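Local coordinates for putative cell surface protein, similar to internalin proteins (Listeria monocytogenes EGD-e, PDB 5KZS) that is of unknown function but, as a leucine-rich repeat protein resembling the internalins, probably recognises a partner molecule at or near the bacterial surface, at residues 75-80 against 96-101; 89-94 against 119-124. All blocks are in the same frame, centred on the assembly; numbering follows the deposited sequence.

Contact 1: 75-80 against 96-101; sequences NIVSVM and PHLNTL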
ATOM      1  N   ASN A  75      -9.206  14.564  18.452  1.00 76.41           N
ATOM      2  CA  ASN A  75      -9.413  14.338  17.019  1.00 75.76           C
ATOM      3  C   ASN A  75      -8.346  13.421  16.426  1.00 72.85           C
ATOM      4  O   ASN A  75      -8.318  13.239  15.212  1.00 74.85           O
ATOM      5  CB  ASN A  75      -9.511  15.670  16.255  1.00 77.60           C
ATOM      6  CG  ASN A  75      -8.257  16.519  16.392  1.00 80.57           C
ATOM      7  OD1 ASN A  75      -7.138  16.029  16.235  1.00 82.32           O
ATOM      8  ND2 ASN A  75      -8.435  17.798  16.703  1.00 83.40           N
ATOM      9  N   ILE A  76      -7.494  12.827  17.257  1.00 70.62           N
ATOM     10  CA  ILE A  76      -6.485  11.905  16.762  1.00 71.20           C
ATOM     11  C   ILE A  76      -6.020  10.911  17.814  1.00 70.74           C
ATOM     12  O   ILE A  76      -5.869  11.258  18.979  1.00 71.45           O
ATOM     13  CB  ILE A  76      -5.269  12.648  16.147  1.00 72.56           C
ATOM     14  CG1 ILE A  76      -4.205  11.653  15.637  1.00 72.66           C
ATOM     15  CG2 ILE A  76      -4.632  13.613  17.141  1.00 73.36           C
ATOM     16  CD1 ILE A  76      -3.149  12.291  14.765  1.00 72.03           C
ATOM     17  N   VAL A  77      -5.785   9.681  17.373  1.00 71.26           N
ATOM     18  CA  VAL A  77      -5.327   8.594  18.218  1.00 73.21           C
ATOM     19  C   VAL A  77      -4.140   7.945  17.523  1.00 74.81           C
ATOM     20  O   VAL A  77      -4.244   7.579  16.358  1.00 75.31           O
ATOM     21  CB  VAL A  77      -6.431   7.533  18.413  1.00 74.75           C
ATOM     22  CG1 VAL A  77      -5.888   6.288  19.114  1.00 75.34           C
ATOM     23  CG2 VAL A  77      -7.604   8.108  19.192  1.00 74.77           C
ATOM     24  N   SER A  78      -3.048   7.755  18.261  1.00 77.42           N
ATOM     25  CA  SER A  78      -1.794   7.261  17.701  1.00 78.74           C
ATOM     26  C   SER A  78      -1.204   6.125  18.532  1.00 78.85           C
ATOM     27  O   SER A  78      -0.702   6.349  19.628  1.00 81.37           O
ATOM     28  CB  SER A  78      -0.800   8.408  17.596  1.00 78.83           C
ATOM     29  OG  SER A  78      -1.378   9.457  16.844  1.00 80.37           O
ATOM     30  N   VAL A  79      -1.253   4.914  17.988  1.00 77.89           N
ATOM     31  CA  VAL A  79      -0.719   3.729  18.646  1.00 77.32           C
ATOM     32  C   VAL A  79       0.733   3.589  18.198  1.00 79.28           C
ATOM     33  O   VAL A  79       1.024   2.938  17.200  1.00 78.30           O
ATOM     34  CB  VAL A  79      -1.568   2.486  18.297  1.00 76.82           C
ATOM     35  CG1 VAL A  79      -1.151   1.267  19.115  1.00 76.99           C
ATOM     36  CG2 VAL A  79      -3.036   2.794  18.534  1.00 76.09           C
HETATM   37  N   MSE A  80       1.640   4.218  18.944  1.00 82.48           N
HETATM   38  CA  MSE A  80       3.057   4.277  18.572  1.00 85.21           C
HETATM   39  C   MSE A  80       3.767   2.977  18.766  1.00 82.47           C
HETATM   40  O   MSE A  80       4.651   2.644  17.994  1.00 81.93           O
HETATM   41  CB  MSE A  80       3.784   5.373  19.342  1.00 92.03           C
HETATM   42  CG  MSE A  80       3.269   6.761  18.962  1.00100.38           C
HETATM   43 SE   MSE A  80       3.434   7.124  17.017  1.00117.85          SE
HETATM   44  CE  MSE A  80       2.935   9.033  17.165  1.00118.88           C
ATOM     45  N   PRO A  96     -16.259  11.198  19.907  1.00 79.62           N
ATOM     46  CA  PRO A  96     -17.180  11.584  18.827  1.00 81.61           C
ATOM     47  C   PRO A  96     -16.565  12.351  17.662  1.00 81.84           C
ATOM     48  O   PRO A  96     -17.048  12.217  16.542  1.00 83.14           O
ATOM     49  CB  PRO A  96     -18.234  12.453  19.546  1.00 82.34           C
ATOM     50  CG  PRO A  96     -17.600  12.862  20.829  1.00 81.39           C
ATOM     51  CD  PRO A  96     -16.725  11.709  21.210  1.00 80.14           C
ATOM     52  N   HIS A  97     -15.516  13.131  17.920  1.00 82.61           N
ATOM     53  CA  HIS A  97     -14.901  13.978  16.886  1.00 82.95           C
ATOM     54  C   HIS A  97     -13.578  13.439  16.306  1.00 79.07           C
ATOM     55  O   HIS A  97     -12.843  14.181  15.656  1.00 80.25           O
ATOM     56  CB  HIS A  97     -14.742  15.401  17.439  1.00 85.03           C
ATOM     57  CG  HIS A  97     -16.046  16.045  17.786  1.00 89.93           C
ATOM     58  ND1 HIS A  97     -16.462  16.229  19.088  1.00 93.19           N
ATOM     59  CD2 HIS A  97     -17.049  16.508  17.002  1.00 92.67           C
ATOM     60  CE1 HIS A  97     -17.655  16.800  19.092  1.00 94.36           C
ATOM     61  NE2 HIS A  97     -18.033  16.977  17.839  1.00 95.71           N
ATOM     62  N   LEU A  98     -13.301  12.150  16.490  1.00 75.81           N
ATOM     63  CA  LEU A  98     -12.068  11.539  15.990  1.00 74.84           C
ATOM     64  C   LEU A  98     -11.961  11.659  14.464  1.00 77.03           C
ATOM     65  O   LEU A  98     -12.847  11.210  13.742  1.00 79.56           O
ATOM     66  CB  LEU A  98     -11.994  10.069  16.409  1.00 73.47           C
ATOM     67  CG  LEU A  98     -10.723   9.269  16.115  1.00 72.34           C
ATOM     68  CD1 LEU A  98      -9.520   9.845  16.826  1.00 71.38           C
ATOM     69  CD2 LEU A  98     -10.917   7.827  16.543  1.00 72.96           C
ATOM     70  N   ASN A  99     -10.887  12.303  14.002  1.00 78.40           N
ATOM     71  CA  ASN A  99     -10.566  12.493  12.573  1.00 78.89           C
ATOM     72  C   ASN A  99      -9.523  11.515  12.044  1.00 78.36           C
ATOM     73  O   ASN A  99      -9.523  11.215  10.844  1.00 77.61           O
ATOM     74  CB  ASN A  99     -10.034  13.919  12.309  1.00 79.10           C
ATOM     75  CG  ASN A  99     -11.102  14.991  12.476  1.00 80.51           C
ATOM     76  OD1 ASN A  99     -12.298  14.750  12.271  1.00 81.68           O
ATOM     77  ND2 ASN A  99     -10.674  16.185  12.844  1.00 80.06           N
ATOM     78  N   THR A 100      -8.628  11.047  12.913  1.00 77.35           N
ATOM     79  CA  THR A 100      -7.481  10.279  12.475  1.00 78.60           C
ATOM     80  C   THR A 100      -7.184   9.129  13.408  1.00 76.65           C
ATOM     81  O   THR A 100      -7.086   9.315  14.604  1.00 75.37           O
ATOM     82  CB  THR A 100      -6.220  11.169  12.414  1.00 81.23           C
ATOM     83  OG1 THR A 100      -6.461  12.306  11.577  1.00 83.32           O
ATOM     84  CG2 THR A 100      -5.019  10.388  11.860  1.00 81.29           C
ATOM     85  N   LEU A 101      -6.993   7.951  12.839  1.00 76.53           N
ATOM     86  CA  LEU A 101      -6.489   6.795  13.563  1.00 77.05           C
ATOM     87  C   LEU A 101      -5.147   6.445  12.925  1.00 76.38           C
ATOM     88  O   LEU A 101      -5.077   6.312  11.712  1.00 79.92           O
ATOM     89  CB  LEU A 101      -7.475   5.630  13.439  1.00 77.87           C
ATOM     90  CG  LEU A 101      -6.978   4.243  13.850  1.00 78.28           C
ATOM     91  CD1 LEU A 101      -6.638   4.208  15.323  1.00 78.80           C
ATOM     92  CD2 LEU A 101      -8.035   3.211  13.532  1.00 79.81           C
TER

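Contact 2: 89-94 against 119-124; sequences FPDIST and YQNYPE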
ATOM      1  N   PHE A  89      -7.936  -1.271  17.456  1.00 82.18           N
ATOM      2  CA  PHE A  89      -8.449  -0.180  18.273  1.00 80.35           C
ATOM      3  C   PHE A  89      -9.971  -0.286  18.214  1.00 81.17           C
ATOM      4  O   PHE A  89     -10.527  -0.379  17.116  1.00 79.95           O
ATOM      5  CB  PHE A  89      -7.997   1.179  17.762  1.00 78.99           C
ATOM      6  CG  PHE A  89      -8.326   2.304  18.701  1.00 79.45           C
ATOM      7  CD1 PHE A  89      -7.537   2.536  19.836  1.00 78.04           C
ATOM      8  CD2 PHE A  89      -9.442   3.113  18.481  1.00 79.49           C
ATOM      9  CE1 PHE A  89      -7.847   3.552  20.722  1.00 76.89           C
ATOM     10  CE2 PHE A  89      -9.749   4.143  19.362  1.00 78.93           C
ATOM     11  CZ  PHE A  89      -8.954   4.358  20.484  1.00 77.76           C
ATOM     12  N   PRO A  90     -10.648  -0.276  19.384  1.00 80.86           N
ATOM     13  CA  PRO A  90     -12.072  -0.598  19.400  1.00 81.10           C
ATOM     14  C   PRO A  90     -12.981   0.528  18.904  1.00 80.69           C
ATOM     15  O   PRO A  90     -12.535   1.661  18.714  1.00 78.48           O
ATOM     16  CB  PRO A  90     -12.342  -0.899  20.877  1.00 82.15           C
ATOM     17  CG  PRO A  90     -11.353  -0.069  21.615  1.00 81.13           C
ATOM     18  CD  PRO A  90     -10.146   0.056  20.733  1.00 79.93           C
ATOM     19  N   ASP A  91     -14.250   0.174  18.703  1.00 81.95           N
ATOM     20  CA  ASP A  91     -15.278   1.076  18.208  1.00 81.97           C
ATOM     21  C   ASP A  91     -16.065   1.586  19.406  1.00 82.68           C
ATOM     22  O   ASP A  91     -17.142   1.086  19.703  1.00 83.57           O
ATOM     23  CB  ASP A  91     -16.188   0.309  17.239  1.00 82.88           C
ATOM     24  CG  ASP A  91     -17.179   1.206  16.488  1.00 84.14           C
ATOM     25  OD1 ASP A  91     -17.173   2.453  16.647  1.00 81.24           O
ATOM     26  OD2 ASP A  91     -17.973   0.635  15.696  1.00 88.64           O
ATOM     27  N   ILE A  92     -15.520   2.590  20.087  1.00 81.68           N
ATOM     28  CA  ILE A  92     -16.134   3.150  21.289  1.00 80.15           C
ATOM     29  C   ILE A  92     -16.856   4.455  20.998  1.00 79.45           C
ATOM     30  O   ILE A  92     -16.529   5.168  20.060  1.00 80.51           O
ATOM     31  CB  ILE A  92     -15.093   3.353  22.414  1.00 81.99           C
ATOM     32  CG1 ILE A  92     -14.122   4.518  22.132  1.00 81.42           C
ATOM     33  CG2 ILE A  92     -14.307   2.065  22.632  1.00 82.98           C
ATOM     34  CD1 ILE A  92     -13.189   4.825  23.290  1.00 80.89           C
ATOM     35  N   SER A  93     -17.818   4.783  21.844  1.00 81.44           N
ATOM     36  CA  SER A  93     -18.675   5.948  21.634  1.00 81.88           C
ATOM     37  C   SER A  93     -18.173   7.220  22.332  1.00 80.00           C
ATOM     38  O   SER A  93     -18.825   8.261  22.247  1.00 79.88           O
ATOM     39  CB  SER A  93     -20.084   5.615  22.110  1.00 83.55           C
ATOM     40  OG  SER A  93     -20.066   5.269  23.482  1.00 85.41           O
ATOM     41  N   THR A  94     -17.020   7.153  23.003  1.00 78.55           N
ATOM     42  CA  THR A  94     -16.497   8.305  23.747  1.00 76.96           C
ATOM     43  C   THR A  94     -15.495   9.165  23.000  1.00 75.81           C
ATOM     44  O   THR A  94     -14.881  10.014  23.621  1.00 78.05           O
ATOM     45  CB  THR A  94     -15.855   7.875  25.080  1.00 75.73           C
ATOM     46  OG1 THR A  94     -14.820   6.920  24.841  1.00 74.64           O
ATOM     47  CG2 THR A  94     -16.896   7.281  26.008  1.00 77.09           C
ATOM     48  N   TYR A 119     -16.128   0.675  11.423  1.00 85.42           N
ATOM     49  CA  TYR A 119     -16.391   1.631  12.513  1.00 85.93           C
ATOM     50  C   TYR A 119     -17.666   2.463  12.327  1.00 87.12           C
ATOM     51  O   TYR A 119     -17.860   3.113  11.294  1.00 87.02           O
ATOM     52  CB  TYR A 119     -15.227   2.609  12.699  1.00 83.94           C
ATOM     53  CG  TYR A 119     -13.935   2.036  13.256  1.00 84.10           C
ATOM     54  CD1 TYR A 119     -13.872   1.504  14.544  1.00 85.58           C
ATOM     55  CD2 TYR A 119     -12.749   2.091  12.520  1.00 84.21           C
ATOM     56  CE1 TYR A 119     -12.671   1.018  15.071  1.00 84.87           C
ATOM     57  CE2 TYR A 119     -11.546   1.605  13.034  1.00 83.41           C
ATOM     58  CZ  TYR A 119     -11.503   1.072  14.309  1.00 82.53           C
ATOM     59  OH  TYR A 119     -10.304   0.592  14.804  1.00 77.71           O
ATOM     60  N   GLN A 120     -18.516   2.440  13.353  1.00 86.50           N
ATOM     61  CA  GLN A 120     -19.768   3.192  13.379  1.00 87.09           C
ATOM     62  C   GLN A 120     -19.704   4.478  14.223  1.00 88.47           C
ATOM     63  O   GLN A 120     -20.446   5.430  13.942  1.00 89.92           O
ATOM     64  CB  GLN A 120     -20.885   2.286  13.909  1.00 87.24           C
ATOM     65  CG  GLN A 120     -21.090   1.005  13.109  1.00 88.25           C
ATOM     66  CD  GLN A 120     -21.509   1.284  11.674  1.00 89.56           C
ATOM     67  OE1 GLN A 120     -22.549   1.896  11.435  1.00 89.88           O
ATOM     68  NE2 GLN A 120     -20.691   0.857  10.709  1.00 90.46           N
ATOM     69  N   ASN A 121     -18.837   4.515  15.245  1.00 87.11           N
ATOM     70  CA  ASN A 121     -18.791   5.644  16.191  1.00 86.15           C
ATOM     71  C   ASN A 121     -17.826   6.783  15.849  1.00 84.52           C
ATOM     72  O   ASN A 121     -17.768   7.771  16.580  1.00 83.11           O
ATOM     73  CB  ASN A 121     -18.507   5.138  17.601  1.00 86.01           C
ATOM     74  CG  ASN A 121     -19.600   4.225  18.112  1.00 86.19           C
ATOM     75  OD1 ASN A 121     -20.726   4.664  18.349  1.00 86.38           O
ATOM     76  ND2 ASN A 121     -19.279   2.953  18.282  1.00 85.79           N
ATOM     77  N   TYR A 122     -17.108   6.669  14.733  1.00 84.86           N
ATOM     78  CA  TYR A 122     -16.228   7.739  14.240  1.00 84.33           C
ATOM     79  C   TYR A 122     -16.724   8.247  12.864  1.00 86.14           C
ATOM     80  O   TYR A 122     -16.068   8.020  11.839  1.00 83.82           O
ATOM     81  CB  TYR A 122     -14.777   7.237  14.178  1.00 82.46           C
ATOM     82  CG  TYR A 122     -14.354   6.413  15.380  1.00 82.05           C
ATOM     83  CD1 TYR A 122     -14.575   6.870  16.679  1.00 82.80           C
ATOM     84  CD2 TYR A 122     -13.729   5.176  15.222  1.00 82.27           C
ATOM     85  CE1 TYR A 122     -14.198   6.116  17.783  1.00 82.55           C
ATOM     86  CE2 TYR A 122     -13.342   4.419  16.322  1.00 83.06           C
ATOM     87  CZ  TYR A 122     -13.578   4.893  17.599  1.00 83.17           C
ATOM     88  OH  TYR A 122     -13.200   4.146  18.690  1.00 84.45           O
ATOM     89  N   PRO A 123     -17.903   8.926  12.835  1.00 87.67           N
ATOM     90  CA  PRO A 123     -18.444   9.444  11.561  1.00 87.66           C
ATOM     91  C   PRO A 123     -17.683  10.632  10.954  1.00 86.60           C
ATOM     92  O   PRO A 123     -17.925  10.970   9.802  1.00 87.17           O
ATOM     93  CB  PRO A 123     -19.862   9.887  11.947  1.00 88.77           C
ATOM     94  CG  PRO A 123     -19.761  10.247  13.395  1.00 87.22           C
ATOM     95  CD  PRO A 123     -18.805   9.243  13.969  1.00 86.36           C
ATOM     96  N   GLU A 124     -16.795  11.270  11.719  1.00 86.93           N
ATOM     97  CA  GLU A 124     -16.000  12.395  11.220  1.00 87.75           C
ATOM     98  C   GLU A 124     -14.564  11.999  10.783  1.00 85.25           C
ATOM     99  O   GLU A 124     -13.729  12.872  10.533  1.00 82.91           O
ATOM    100  CB  GLU A 124     -15.978  13.504  12.279  1.00 88.98           C
ATOM    101  CG  GLU A 124     -17.324  14.194  12.450  1.00 91.91           C
ATOM    102  CD  GLU A 124     -17.291  15.331  13.461  1.00 95.50           C
ATOM    103  OE1 GLU A 124     -16.191  15.644  13.987  1.00 96.91           O
ATOM    104  OE2 GLU A 124     -18.371  15.918  13.730  1.00 97.70           O
TER
HETATM  105  O   HOH W   1      -8.165  -1.250  14.725  1.00 75.11           O

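Contact 1: 75-80 against 96-101
Val77 lays its CG2 methyl against the CD1 methyl of Leu98, 3.5 Å away, the two side chains crossing at about a right angle. With CG1 of Val77 anti to the backbone N (chi1 171°), CG2 stands beside that nitrogen, on the side where Leu98 comes in. The same Leu98 CD1 also reaches along the backbone, lying 3.6 Å from Ile76 N. Val77 and Leu101 are paired by a parallel bridge and share this buried face, though their closest methyls, CG1 of Val77 and CD1 of Leu101, touch only loosely at 4.4 Å. On the other face Ile76 and Thr100 run side by side, with CG1 of Ile76 3.8 Å from CB of Thr100.

The backbones are tied through two carbonyls. Thr100 O takes the N-H of Val77 (3.1 Å, with a C=O...N angle of 160°), and it also receives a CA-H...O contact from Ile76 CA at 3.4 Å. Asn75 O takes two amides in succession: Asn99 N at 3.0 Å, sitting well above the carbonyl plane, and Thr100 N in a weak bond. That forked acceptor marks the place where 96-101 turns out of its loop into the strand.

This is the stepwise parallel pairing of a leucine-rich repeat solenoid: one strand per turn, with apolar residues such as Val77 and Leu101 facing the interior. Strand 76-79 is itself flanked by 50-53, to which Ile76 and Ser78 bond through Leu51 and Phe53, while 100-103 is paired on its far side with 127-129.

Contact 2: 89-94 against 119-124
Two successive loops of the leucine-rich repeat solenoid, 89-94 and 119-124, are clamped together through the carboxylate of Asp91, which meets the turn at Gln120 and Asn121. OD2 accepts the backbone N-H of Gln120 almost straight, at 3.0 Å. OD1 uses its syn lone pair for Asn121 N, also at 3.0 Å, and accepts a weaker bond from ND2 of the same residue, whose amide plane is turned about 60° from the carboxylate. CG of Asp91 is anti to its backbone N (chi1 -171°), which carries the two oxygens across to the turn, and CB rests at the edge of the Tyr119 ring.

Neither segment is helix or strand, and every hydrogen bond between them uses a side chain, unlike the backbone pairing on the sheet side of the solenoid. Tyr119 OH donates to Phe89 O at 2.5 Å and accepts from a water, which in turn takes the N-H of Phe89. Tyr122 OH donates to Pro90 O at 2.6 Å and receives the N-H of Ile92 at 3.1 Å, giving this buried hydroxyl both a donor and an acceptor partner. The two tyrosines also pack on each other: CD2 of Tyr122 lies 3.6 Å above the plane of the Tyr119 ring, toward its rim.

Phe89 crosses Tyr122 at about a right angle and brings CE2 to 3.5 Å from the Tyr122 OH, while Pro90 CD lies over one face of the Phe89 ring, toward its rim. Farther in, Phe89 packs on Leu101 and Phe103 of strand 100-103 and on Met63 of helix 60-64.

The segments alternate along the chain: 75-80, 89-94, 96-101, then 119-124, so contact 2 joins the loop before strand 100-103 to the loop before strand 127-129. Their centres lie 10 Å apart near the N-terminal end of the parallel sheet, contact 1 on the strands and contact 2 in the loops beside them. The interior bridges the two: Val77 CG1 lies 3.7 Å from Phe89 CE1, and Leu101 CD2 is equally far from the Tyr119 OH. Adjacent turns of the solenoid are thus joined by backbone pairing at the sheet and, in the neighbouring loops, by side-chain bonds that go mostly to main-chain groups.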